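Local coordinates for protein putative methylthioribose-1-phosphate isomerase (Archaeoglobus fulgidus, PDB 1T5O) that probably interconverts 5-methylthioribose 1-phosphate and 5-methylthioribulose 1-phosphate, an isomerase step of methionine biosynthesis, at residues 4-12 with 49-60; 314-325 with 329-340. One frame throughout, in Å; residues are numbered along the deposited sequence.

Interaction 1 (4-12 with 49-60); sequences RSIFWDDGL and ALEAAGAYGIAL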
loop_
_atom_site.group_PDB
_atom_site.type_symbol
_atom_site.label_atom_id
_atom_site.label_comp_id
_atom_site.label_asym_id
_atom_site.label_seq_id
_atom_site.Cartn_x
_atom_site.Cartn_y
_atom_site.Cartn_z
ATOM N N ARG A 4 -16.541 22.495 11.293
ATOM C CA ARG A 4 -17.169 21.802 10.170
ATOM C C ARG A 4 -16.072 21.937 9.108
ATOM O O ARG A 4 -15.250 22.849 9.194
ATOM C CB ARG A 4 -18.442 22.517 9.700
ATOM C CG ARG A 4 -19.661 22.305 10.587
ATOM C CD ARG A 4 -20.876 22.884 9.889
ATOM N NE ARG A 4 -22.121 22.683 10.621
ATOM C CZ ARG A 4 -23.301 23.082 10.163
ATOM N NH1 ARG A 4 -23.380 23.694 8.982
ATOM N NH2 ARG A 4 -24.400 22.869 10.878
ATOM N N SER A 5 -16.053 21.059 8.115
ATOM C CA SER A 5 -14.986 21.107 7.105
ATOM C C SER A 5 -15.086 22.313 6.169
ATOM O O SER A 5 -14.101 22.724 5.560
ATOM C CB SER A 5 -14.994 19.821 6.276
ATOM O OG SER A 5 -16.149 19.823 5.487
ATOM N N ILE A 6 -16.292 22.860 6.046
ATOM C CA ILE A 6 -16.539 24.027 5.208
ATOM C C ILE A 6 -17.785 24.684 5.801
ATOM O O ILE A 6 -18.770 23.996 6.120
ATOM C CB ILE A 6 -16.768 23.628 3.724
ATOM C CG1 ILE A 6 -17.105 24.868 2.898
ATOM C CG2 ILE A 6 -17.906 22.604 3.603
ATOM C CD1 ILE A 6 -17.221 24.568 1.418
ATOM N N PHE A 7 -17.734 26.005 5.985
ATOM C CA PHE A 7 -18.856 26.722 6.578
ATOM C C PHE A 7 -18.861 28.227 6.264
ATOM O O PHE A 7 -17.959 28.752 5.613
ATOM C CB PHE A 7 -18.830 26.516 8.098
ATOM C CG PHE A 7 -17.498 26.848 8.720
ATOM C CD1 PHE A 7 -16.421 25.967 8.603
ATOM C CD2 PHE A 7 -17.306 28.053 9.385
ATOM C CE1 PHE A 7 -15.178 26.279 9.136
ATOM C CE2 PHE A 7 -16.066 28.377 9.923
ATOM C CZ PHE A 7 -14.999 27.488 9.800
ATOM N N TRP A 8 -19.895 28.916 6.729
ATOM C CA TRP A 8 -19.995 30.354 6.511
ATOM C C TRP A 8 -19.888 31.070 7.847
ATOM O O TRP A 8 -20.619 30.776 8.789
ATOM C CB TRP A 8 -21.318 30.717 5.846
ATOM C CG TRP A 8 -21.322 32.125 5.322
ATOM C CD1 TRP A 8 -21.618 33.277 6.016
ATOM C CD2 TRP A 8 -20.977 32.533 3.993
ATOM N NE1 TRP A 8 -21.478 34.372 5.190
ATOM C CE2 TRP A 8 -21.086 33.944 3.943
ATOM C CE3 TRP A 8 -20.584 31.841 2.835
ATOM C CZ2 TRP A 8 -20.820 34.675 2.779
ATOM C CZ3 TRP A 8 -20.318 32.569 1.678
ATOM C CH2 TRP A 8 -20.438 33.976 1.662
ATOM N N ASP A 9 -18.952 31.997 7.920
ATOM C CA ASP A 9 -18.705 32.774 9.126
ATOM C C ASP A 9 -18.080 34.041 8.579
ATOM O O ASP A 9 -16.853 34.159 8.505
ATOM C CB ASP A 9 -17.704 32.056 10.019
ATOM C CG ASP A 9 -18.237 31.811 11.405
ATOM O OD1 ASP A 9 -19.322 31.187 11.526
ATOM O OD2 ASP A 9 -17.567 32.231 12.377
ATOM N N ASP A 10 -18.937 34.974 8.182
ATOM C CA ASP A 10 -18.489 36.226 7.583
ATOM C C ASP A 10 -17.661 35.853 6.365
ATOM O O ASP A 10 -16.552 36.345 6.170
ATOM C CB ASP A 10 -17.644 37.045 8.563
ATOM C CG ASP A 10 -18.407 37.419 9.822
ATOM O OD1 ASP A 10 -19.649 37.570 9.755
ATOM O OD2 ASP A 10 -17.755 37.576 10.879
ATOM N N GLY A 11 -18.210 34.955 5.552
ATOM C CA GLY A 11 -17.508 34.521 4.366
ATOM C C GLY A 11 -17.291 33.026 4.381
ATOM O O GLY A 11 -17.407 32.384 5.430
ATOM N N LEU A 12 -16.966 32.480 3.211
ATOM C CA LEU A 12 -16.738 31.048 3.056
ATOM C C LEU A 12 -15.436 30.592 3.706
ATOM O O LEU A 12 -14.351 31.020 3.305
ATOM C CB LEU A 12 -16.711 30.690 1.571
ATOM C CG LEU A 12 -17.053 29.251 1.172
ATOM C CD1 LEU A 12 -17.037 29.133 -0.360
ATOM C CD2 LEU A 12 -16.065 28.276 1.813
ATOM N N ALA A 49 -19.143 17.690 1.086
ATOM C CA ALA A 49 -18.308 18.871 1.214
ATOM C C ALA A 49 -18.345 19.636 -0.102
ATOM O O ALA A 49 -18.436 20.873 -0.127
ATOM C CB ALA A 49 -16.882 18.466 1.546
ATOM N N LEU A 50 -18.307 18.889 -1.205
ATOM C CA LEU A 50 -18.318 19.501 -2.524
ATOM C C LEU A 50 -19.676 20.062 -2.868
ATOM O O LEU A 50 -19.778 21.010 -3.656
ATOM C CB LEU A 50 -17.890 18.497 -3.591
ATOM C CG LEU A 50 -16.391 18.226 -3.583
ATOM C CD1 LEU A 50 -16.074 17.159 -4.624
ATOM C CD2 LEU A 50 -15.617 19.524 -3.887
ATOM N N GLU A 51 -20.724 19.460 -2.309
ATOM C CA GLU A 51 -22.060 19.955 -2.577
ATOM C C GLU A 51 -22.178 21.295 -1.871
ATOM O O GLU A 51 -22.668 22.270 -2.439
ATOM C CB GLU A 51 -23.138 19.010 -2.037
ATOM C CG GLU A 51 -24.535 19.455 -2.461
ATOM C CD GLU A 51 -25.628 18.780 -1.674
ATOM O OE1 GLU A 51 -25.301 18.063 -0.714
ATOM O OE2 GLU A 51 -26.815 18.977 -1.999
ATOM N N ALA A 52 -21.724 21.325 -0.620
ATOM C CA ALA A 52 -21.762 22.546 0.166
ATOM C C ALA A 52 -20.855 23.598 -0.485
ATOM O O ALA A 52 -21.156 24.798 -0.450
ATOM C CB ALA A 52 -21.322 22.247 1.618
ATOM N N ALA A 53 -19.750 23.158 -1.086
ATOM C CA ALA A 53 -18.848 24.092 -1.760
ATOM C C ALA A 53 -19.579 24.735 -2.945
ATOM O O ALA A 53 -19.490 25.950 -3.167
ATOM C CB ALA A 53 -17.594 23.371 -2.253
ATOM N N GLY A 54 -20.294 23.911 -3.710
ATOM C CA GLY A 54 -21.046 24.415 -4.843
ATOM C C GLY A 54 -22.067 25.466 -4.428
ATOM O O GLY A 54 -22.155 26.523 -5.051
ATOM N N ALA A 55 -22.833 25.177 -3.375
ATOM C CA ALA A 55 -23.858 26.103 -2.877
ATOM C C ALA A 55 -23.272 27.370 -2.268
ATOM O O ALA A 55 -23.749 28.466 -2.541
ATOM C CB ALA A 55 -24.754 25.403 -1.850
ATOM N N TYR A 56 -22.254 27.230 -1.424
ATOM C CA TYR A 56 -21.650 28.417 -0.825
ATOM C C TYR A 56 -20.988 29.218 -1.934
ATOM O O TYR A 56 -20.836 30.436 -1.820
ATOM C CB TYR A 56 -20.605 28.044 0.227
ATOM C CG TYR A 56 -21.196 27.590 1.545
ATOM C CD1 TYR A 56 -22.157 28.360 2.207
ATOM C CD2 TYR A 56 -20.754 26.425 2.159
ATOM C CE1 TYR A 56 -22.658 27.972 3.460
ATOM C CE2 TYR A 56 -21.237 26.028 3.403
ATOM C CZ TYR A 56 -22.183 26.798 4.048
ATOM O OH TYR A 56 -22.650 26.395 5.278
ATOM N N GLY A 57 -20.597 28.520 -3.004
ATOM C CA GLY A 57 -19.960 29.184 -4.127
ATOM C C GLY A 57 -20.871 30.259 -4.692
ATOM O O GLY A 57 -20.426 31.371 -4.966
ATOM N N ILE A 58 -22.150 29.912 -4.862
ATOM C CA ILE A 58 -23.167 30.825 -5.389
ATOM C C ILE A 58 -23.411 31.972 -4.405
ATOM O O ILE A 58 -23.581 33.118 -4.820
ATOM C CB ILE A 58 -24.509 30.064 -5.656
ATOM C CG1 ILE A 58 -24.287 28.947 -6.689
ATOM C CG2 ILE A 58 -25.611 31.038 -6.085
ATOM C CD1 ILE A 58 -23.625 29.388 -8.013
ATOM N N ALA A 59 -23.438 31.670 -3.104
ATOM C CA ALA A 59 -23.637 32.714 -2.098
ATOM C C ALA A 59 -22.425 33.640 -2.164
ATOM O O ALA A 59 -22.532 34.865 -2.032
ATOM C CB ALA A 59 -23.755 32.105 -0.713
ATOM N N LEU A 60 -21.264 33.041 -2.383
ATOM C CA LEU A 60 -20.032 33.797 -2.490
ATOM C C LEU A 60 -20.071 34.672 -3.746
ATOM O O LEU A 60 -19.857 35.875 -3.685
ATOM C CB LEU A 60 -18.830 32.843 -2.552
ATOM C CG LEU A 60 -17.432 33.456 -2.725
ATOM C CD1 LEU A 60 -17.193 34.541 -1.667
ATOM C CD2 LEU A 60 -16.382 32.363 -2.613
HETATM O O HOH W 1 -21.452 24.345 6.791
HETATM O O HOH W 2 -22.752 27.801 8.146
#
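A49 meets the first segment at S5 and I6. Its CB lies beside S5 OG, a hydroxyl that is hydrogen-bonded to T161 O, and A49 O lies near CG2 of I6. One turn on, I6 is received by two alanines. Its CG2 branch rests on A52, with I6 CG2 4.0 Å from A52 CB. Its other branch extends over A53, where I6 CD1 comes within 3.6 Å of A53 CA. With CG1 opposite the backbone N (chi1 177°) and the chain extended beyond it, I6 reaches the helix backbone itself. The small alanines probably allow this close approach.

Y56 follows as the main projection of the helix. It rises between I6 and W8, and its side chain runs antiparallel to theirs, alongside each. Y56 CD2 is 4.0 Å from I6 CG1, and Y56 CD1 is 3.9 Å from W8 CE3. The backbone carbonyl carbon of F7 lies over one ring face. The hydroxyl ends among waters. The oxygen of one water lies 2.8 Å from Y56 OH and also bonds I6 O and R4 NH1. It is in plane at the edge of both the tyrosine ring and the guanidinium. A second links Y56 OH to W8 N, weakly at the tryptophan end.

This is helix-on-sheet packing. Strand 6-8 is an outermost strand, within this chain, of the three-stranded antiparallel sheet, and it runs at 29° to the helix segment. Helix 111-141 also touches W8 and Y56.

A59 CB meets the far end of the W8 indole obliquely, near CZ3. L60 ends the contact: its CA sits at the indole edge, while L60 CD2 packs 4.0 Å from L12 CD1. The same L12 methyl also lies 3.8 Å from Y56 CB, one turn back.

Interaction 2 (314-325 with 329-340); sequences LENVTALITEYG and PPYEVNVPKVLK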
loop_
_atom_site.group_PDB
_atom_site.type_symbol
_atom_site.label_atom_id
_atom_site.label_comp_id
_atom_site.label_asym_id
_atom_site.label_seq_id
_atom_site.Cartn_x
_atom_site.Cartn_y
_atom_site.Cartn_z
ATOM N N LEU A 314 -21.811 -6.771 -4.005
ATOM C CA LEU A 314 -22.683 -6.677 -2.838
ATOM C C LEU A 314 -22.702 -7.970 -2.030
ATOM O O LEU A 314 -23.120 -7.974 -0.873
ATOM C CB LEU A 314 -24.100 -6.273 -3.260
ATOM C CG LEU A 314 -24.125 -4.798 -3.672
ATOM C CD1 LEU A 314 -25.516 -4.448 -4.205
ATOM C CD2 LEU A 314 -23.748 -3.909 -2.475
ATOM N N GLU A 315 -22.244 -9.061 -2.644
ATOM C CA GLU A 315 -22.180 -10.343 -1.956
ATOM C C GLU A 315 -21.167 -10.253 -0.797
ATOM O O GLU A 315 -21.206 -11.049 0.141
ATOM C CB GLU A 315 -21.751 -11.456 -2.934
ATOM C CG GLU A 315 -22.407 -12.803 -2.647
ATOM C CD GLU A 315 -21.454 -13.780 -1.991
ATOM O OE1 GLU A 315 -20.363 -14.000 -2.578
ATOM O OE2 GLU A 315 -21.788 -14.332 -0.908
ATOM N N ASN A 316 -20.246 -9.296 -0.872
ATOM C CA ASN A 316 -19.241 -9.105 0.180
ATOM C C ASN A 316 -19.637 -7.984 1.153
ATOM O O ASN A 316 -18.815 -7.529 1.947
ATOM C CB ASN A 316 -17.881 -8.736 -0.430
ATOM C CG ASN A 316 -17.225 -9.891 -1.176
ATOM O OD1 ASN A 316 -17.851 -10.918 -1.428
ATOM N ND2 ASN A 316 -15.947 -9.709 -1.556
ATOM N N VAL A 317 -20.880 -7.515 1.065
ATOM C CA VAL A 317 -21.353 -6.449 1.956
ATOM C C VAL A 317 -22.425 -7.029 2.885
ATOM O O VAL A 317 -23.468 -7.520 2.423
ATOM C CB VAL A 317 -21.942 -5.287 1.141
ATOM C CG1 VAL A 317 -22.507 -4.209 2.083
ATOM C CG2 VAL A 317 -20.837 -4.701 0.219
ATOM N N THR A 318 -22.150 -6.991 4.183
ATOM C CA THR A 318 -23.057 -7.530 5.202
ATOM C C THR A 318 -24.324 -6.685 5.311
ATOM O O THR A 318 -25.427 -7.211 5.494
ATOM C CB THR A 318 -22.348 -7.568 6.587
ATOM O OG1 THR A 318 -21.080 -8.234 6.448
ATOM C CG2 THR A 318 -23.218 -8.315 7.628
ATOM N N ALA A 319 -24.161 -5.367 5.208
ATOM C CA ALA A 319 -25.305 -4.477 5.257
ATOM C C ALA A 319 -24.880 -3.086 4.828
ATOM O O ALA A 319 -23.705 -2.723 4.942
ATOM C CB ALA A 319 -25.897 -4.435 6.710
ATOM N N LEU A 320 -25.850 -2.311 4.348
ATOM C CA LEU A 320 -25.635 -0.933 3.950
ATOM C C LEU A 320 -26.224 -0.080 5.095
ATOM O O LEU A 320 -27.313 -0.350 5.576
ATOM C CB LEU A 320 -26.376 -0.650 2.625
ATOM C CG LEU A 320 -25.981 -1.539 1.438
ATOM C CD1 LEU A 320 -26.934 -1.328 0.271
ATOM C CD2 LEU A 320 -24.536 -1.240 1.018
ATOM N N ILE A 321 -25.482 0.928 5.545
ATOM C CA ILE A 321 -25.947 1.808 6.599
ATOM C C ILE A 321 -26.273 3.146 5.945
ATOM O O ILE A 321 -25.370 3.835 5.486
ATOM C CB ILE A 321 -24.853 2.048 7.665
ATOM C CG1 ILE A 321 -24.382 0.717 8.260
ATOM C CG2 ILE A 321 -25.416 2.939 8.774
ATOM C CD1 ILE A 321 -23.121 0.859 9.133
ATOM N N THR A 322 -27.548 3.519 5.935
ATOM C CA THR A 322 -27.992 4.770 5.295
ATOM C C THR A 322 -28.774 5.646 6.289
ATOM O O THR A 322 -29.018 5.219 7.413
ATOM C CB THR A 322 -28.921 4.444 4.083
ATOM O OG1 THR A 322 -30.237 4.095 4.547
ATOM C CG2 THR A 322 -28.335 3.265 3.266
ATOM N N GLU A 323 -29.172 6.854 5.885
ATOM C CA GLU A 323 -29.932 7.725 6.792
ATOM C C GLU A 323 -31.392 7.268 6.856
ATOM O O GLU A 323 -32.204 7.807 7.622
ATOM C CB GLU A 323 -29.859 9.197 6.352
ATOM C CG GLU A 323 -30.738 9.588 5.148
ATOM C CD GLU A 323 -30.043 9.342 3.820
ATOM O OE1 GLU A 323 -29.400 8.278 3.659
ATOM O OE2 GLU A 323 -30.162 10.212 2.927
ATOM N N TYR A 324 -31.718 6.270 6.044
ATOM C CA TYR A 324 -33.062 5.703 6.002
ATOM C C TYR A 324 -33.095 4.407 6.802
ATOM O O TYR A 324 -34.156 3.789 6.967
ATOM C CB TYR A 324 -33.476 5.410 4.555
ATOM C CG TYR A 324 -33.911 6.631 3.787
ATOM C CD1 TYR A 324 -35.264 6.883 3.566
ATOM C CD2 TYR A 324 -32.974 7.530 3.276
ATOM C CE1 TYR A 324 -35.683 8.009 2.837
ATOM C CE2 TYR A 324 -33.371 8.659 2.561
ATOM C CZ TYR A 324 -34.733 8.894 2.341
ATOM O OH TYR A 324 -35.148 10.003 1.627
ATOM N N GLY A 325 -31.929 3.996 7.302
ATOM C CA GLY A 325 -31.852 2.780 8.084
ATOM C C GLY A 325 -30.809 1.798 7.565
ATOM O O GLY A 325 -30.136 2.049 6.553
ATOM N N PRO A 329 -29.340 -7.932 2.837
ATOM C CA PRO A 329 -29.597 -8.682 1.599
ATOM C C PRO A 329 -30.952 -9.369 1.781
ATOM O O PRO A 329 -31.362 -9.637 2.904
ATOM C CB PRO A 329 -28.448 -9.699 1.550
ATOM C CG PRO A 329 -27.321 -9.000 2.353
ATOM C CD PRO A 329 -28.099 -8.391 3.496
ATOM N N PRO A 330 -31.673 -9.639 0.688
ATOM C CA PRO A 330 -31.334 -9.355 -0.717
ATOM C C PRO A 330 -31.533 -7.860 -1.045
ATOM O O PRO A 330 -32.631 -7.307 -0.859
ATOM C CB PRO A 330 -32.283 -10.275 -1.489
ATOM C CG PRO A 330 -33.532 -10.262 -0.620
ATOM C CD PRO A 330 -32.979 -10.319 0.803
ATOM N N TYR A 331 -30.472 -7.219 -1.531
ATOM C CA TYR A 331 -30.507 -5.805 -1.847
ATOM C C TYR A 331 -31.506 -5.436 -2.946
ATOM O O TYR A 331 -32.117 -4.380 -2.877
ATOM C CB TYR A 331 -29.092 -5.321 -2.193
ATOM C CG TYR A 331 -28.141 -5.455 -1.009
ATOM C CD1 TYR A 331 -26.975 -6.235 -1.098
ATOM C CD2 TYR A 331 -28.423 -4.821 0.203
ATOM C CE1 TYR A 331 -26.108 -6.374 0.015
ATOM C CE2 TYR A 331 -27.575 -4.954 1.315
ATOM C CZ TYR A 331 -26.420 -5.730 1.219
ATOM O OH TYR A 331 -25.598 -5.853 2.329
ATOM N N GLU A 332 -31.694 -6.328 -3.916
ATOM C CA GLU A 332 -32.622 -6.096 -5.022
ATOM C C GLU A 332 -34.020 -5.853 -4.452
ATOM O O GLU A 332 -34.820 -5.113 -5.023
ATOM C CB GLU A 332 -32.651 -7.313 -5.949
ATOM C CG GLU A 332 -33.059 -6.983 -7.374
ATOM C CD GLU A 332 -31.985 -6.199 -8.137
ATOM O OE1 GLU A 332 -30.780 -6.519 -8.010
ATOM O OE2 GLU A 332 -32.346 -5.271 -8.887
ATOM N N VAL A 333 -34.315 -6.496 -3.332
ATOM C CA VAL A 333 -35.606 -6.297 -2.686
ATOM C C VAL A 333 -35.569 -5.152 -1.662
ATOM O O VAL A 333 -36.408 -4.256 -1.694
ATOM C CB VAL A 333 -36.094 -7.576 -1.924
ATOM C CG1 VAL A 333 -37.392 -7.271 -1.183
ATOM C CG2 VAL A 333 -36.334 -8.724 -2.884
ATOM N N ASN A 334 -34.578 -5.166 -0.779
ATOM C CA ASN A 334 -34.515 -4.194 0.309
ATOM C C ASN A 334 -34.032 -2.784 0.080
ATOM O O ASN A 334 -34.405 -1.884 0.836
ATOM C CB ASN A 334 -33.757 -4.805 1.488
ATOM C CG ASN A 334 -34.425 -6.059 1.996
ATOM O OD1 ASN A 334 -35.639 -6.173 1.930
ATOM N ND2 ASN A 334 -33.643 -7.002 2.516
ATOM N N VAL A 335 -33.209 -2.581 -0.937
ATOM C CA VAL A 335 -32.731 -1.238 -1.232
ATOM C C VAL A 335 -33.923 -0.364 -1.669
ATOM O O VAL A 335 -34.125 0.724 -1.121
ATOM C CB VAL A 335 -31.618 -1.282 -2.302
ATOM C CG1 VAL A 335 -31.419 0.093 -2.956
ATOM C CG2 VAL A 335 -30.293 -1.730 -1.625
ATOM N N PRO A 336 -34.738 -0.835 -2.638
ATOM C CA PRO A 336 -35.893 -0.020 -3.062
ATOM C C PRO A 336 -36.868 0.193 -1.903
ATOM O O PRO A 336 -37.413 1.282 -1.714
ATOM C CB PRO A 336 -36.525 -0.854 -4.183
ATOM C CG PRO A 336 -35.381 -1.613 -4.746
ATOM C CD PRO A 336 -34.591 -2.022 -3.503
ATOM N N LYS A 337 -37.075 -0.854 -1.115
ATOM C CA LYS A 337 -37.984 -0.770 0.021
ATOM C C LYS A 337 -37.543 0.266 1.063
ATOM O O LYS A 337 -38.305 1.170 1.423
ATOM C CB LYS A 337 -38.118 -2.147 0.689
ATOM C CG LYS A 337 -39.125 -2.175 1.817
ATOM C CD LYS A 337 -39.001 -3.421 2.707
ATOM C CE LYS A 337 -39.667 -3.163 4.062
ATOM N NZ LYS A 337 -39.547 -4.276 5.058
ATOM N N VAL A 338 -36.308 0.147 1.551
ATOM C CA VAL A 338 -35.814 1.069 2.570
ATOM C C VAL A 338 -35.606 2.522 2.104
ATOM O O VAL A 338 -35.886 3.477 2.860
ATOM C CB VAL A 338 -34.478 0.570 3.173
ATOM C CG1 VAL A 338 -33.995 1.562 4.228
ATOM C CG2 VAL A 338 -34.671 -0.829 3.806
ATOM N N LEU A 339 -35.091 2.690 0.889
ATOM C CA LEU A 339 -34.832 4.025 0.368
ATOM C C LEU A 339 -36.088 4.643 -0.245
ATOM O O LEU A 339 -36.057 5.759 -0.759
ATOM C CB LEU A 339 -33.705 3.984 -0.667
ATOM C CG LEU A 339 -32.340 3.527 -0.132
ATOM C CD1 LEU A 339 -31.289 3.668 -1.250
ATOM C CD2 LEU A 339 -31.949 4.366 1.105
ATOM N N LYS A 340 -37.180 3.893 -0.173
ATOM C CA LYS A 340 -38.480 4.300 -0.689
ATOM C C LYS A 340 -38.466 4.705 -2.158
ATOM O O LYS A 340 -38.946 5.785 -2.504
ATOM C CB LYS A 340 -39.041 5.454 0.140
ATOM C CG LYS A 340 -39.110 5.186 1.629
ATOM C CD LYS A 340 -39.434 6.486 2.358
ATOM C CE LYS A 340 -39.219 6.395 3.865
ATOM N NZ LYS A 340 -40.386 5.801 4.575
HETATM O O HOH W 3 -36.984 3.793 5.549
#
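Y331 is the large bump of this contact. It stands up from the first turn of helix 331-338 and fills a hollow lined by L314, V317 and L320. Its CG points away from the carbonyl carbon (chi1 -63°), which sends the ring across to the other segment. L314 crosses at a slant on the CD1 side of the ring, with L314 CB 3.6 Å from Y331 CD1. L320 lies on the CE2 side, with L320 CG 3.8 Å from Y331 CE2. P329 CA sits over the centre of one ring face.

The next bump is smaller. V335 CG2 touches L320 CD1 at 3.9 Å, and L320 CD1 fits into the notch where Y331 and V335 meet. L320 belongs to strand 319-322 of the mixed sheet, and the helix runs nearly parallel to it, at 9°. This is a helix packed on one face of the sheet in a Rossmann-like fold.

At the far end the turn 322-325 makes the bump. Y324 CB sits in the notch formed by V338 CG1 and L339 CD2. The Y324 and L339 side chains cross at about a right angle, and K340 CE lies at the tyrosine ring edge. T322 OG1 closes the turn: it accepts from Y324 N in an ST turn and donates to G325 O on an in-plane lone pair. A water bridges Y324 O and V338 O.

The contact is mostly apolar, with one direct hydrogen bond across it. Y331 OH donates to V317 O at 2.7 Å, but from above the carbonyl plane, 64° out of it. The bond thus satisfies the buried hydroxyl deep in the hollow and probably fixes how far the ring enters.

Overall arrangement
From the N terminus, the chain first forms a strand that is outermost, within this chain, in the small antiparallel sheet. Interaction 1 closes a loop of 36 residues when helix 47-61 packs against that strand. This ties the sheet to the helical N-terminal part, next to the predicted substrate-binding residue G46. The chain then builds most of the mixed sheet before interaction 2 opens. That contact is short-range: strand 325-327 intervenes, and the C-terminal helix folds back against strand 319-322. The two contacts are in series and neither nest nor cross. The centres of interactions 1 and 2 are about 31 Å apart. They lie on opposite sides of the chain's centre and do not touch.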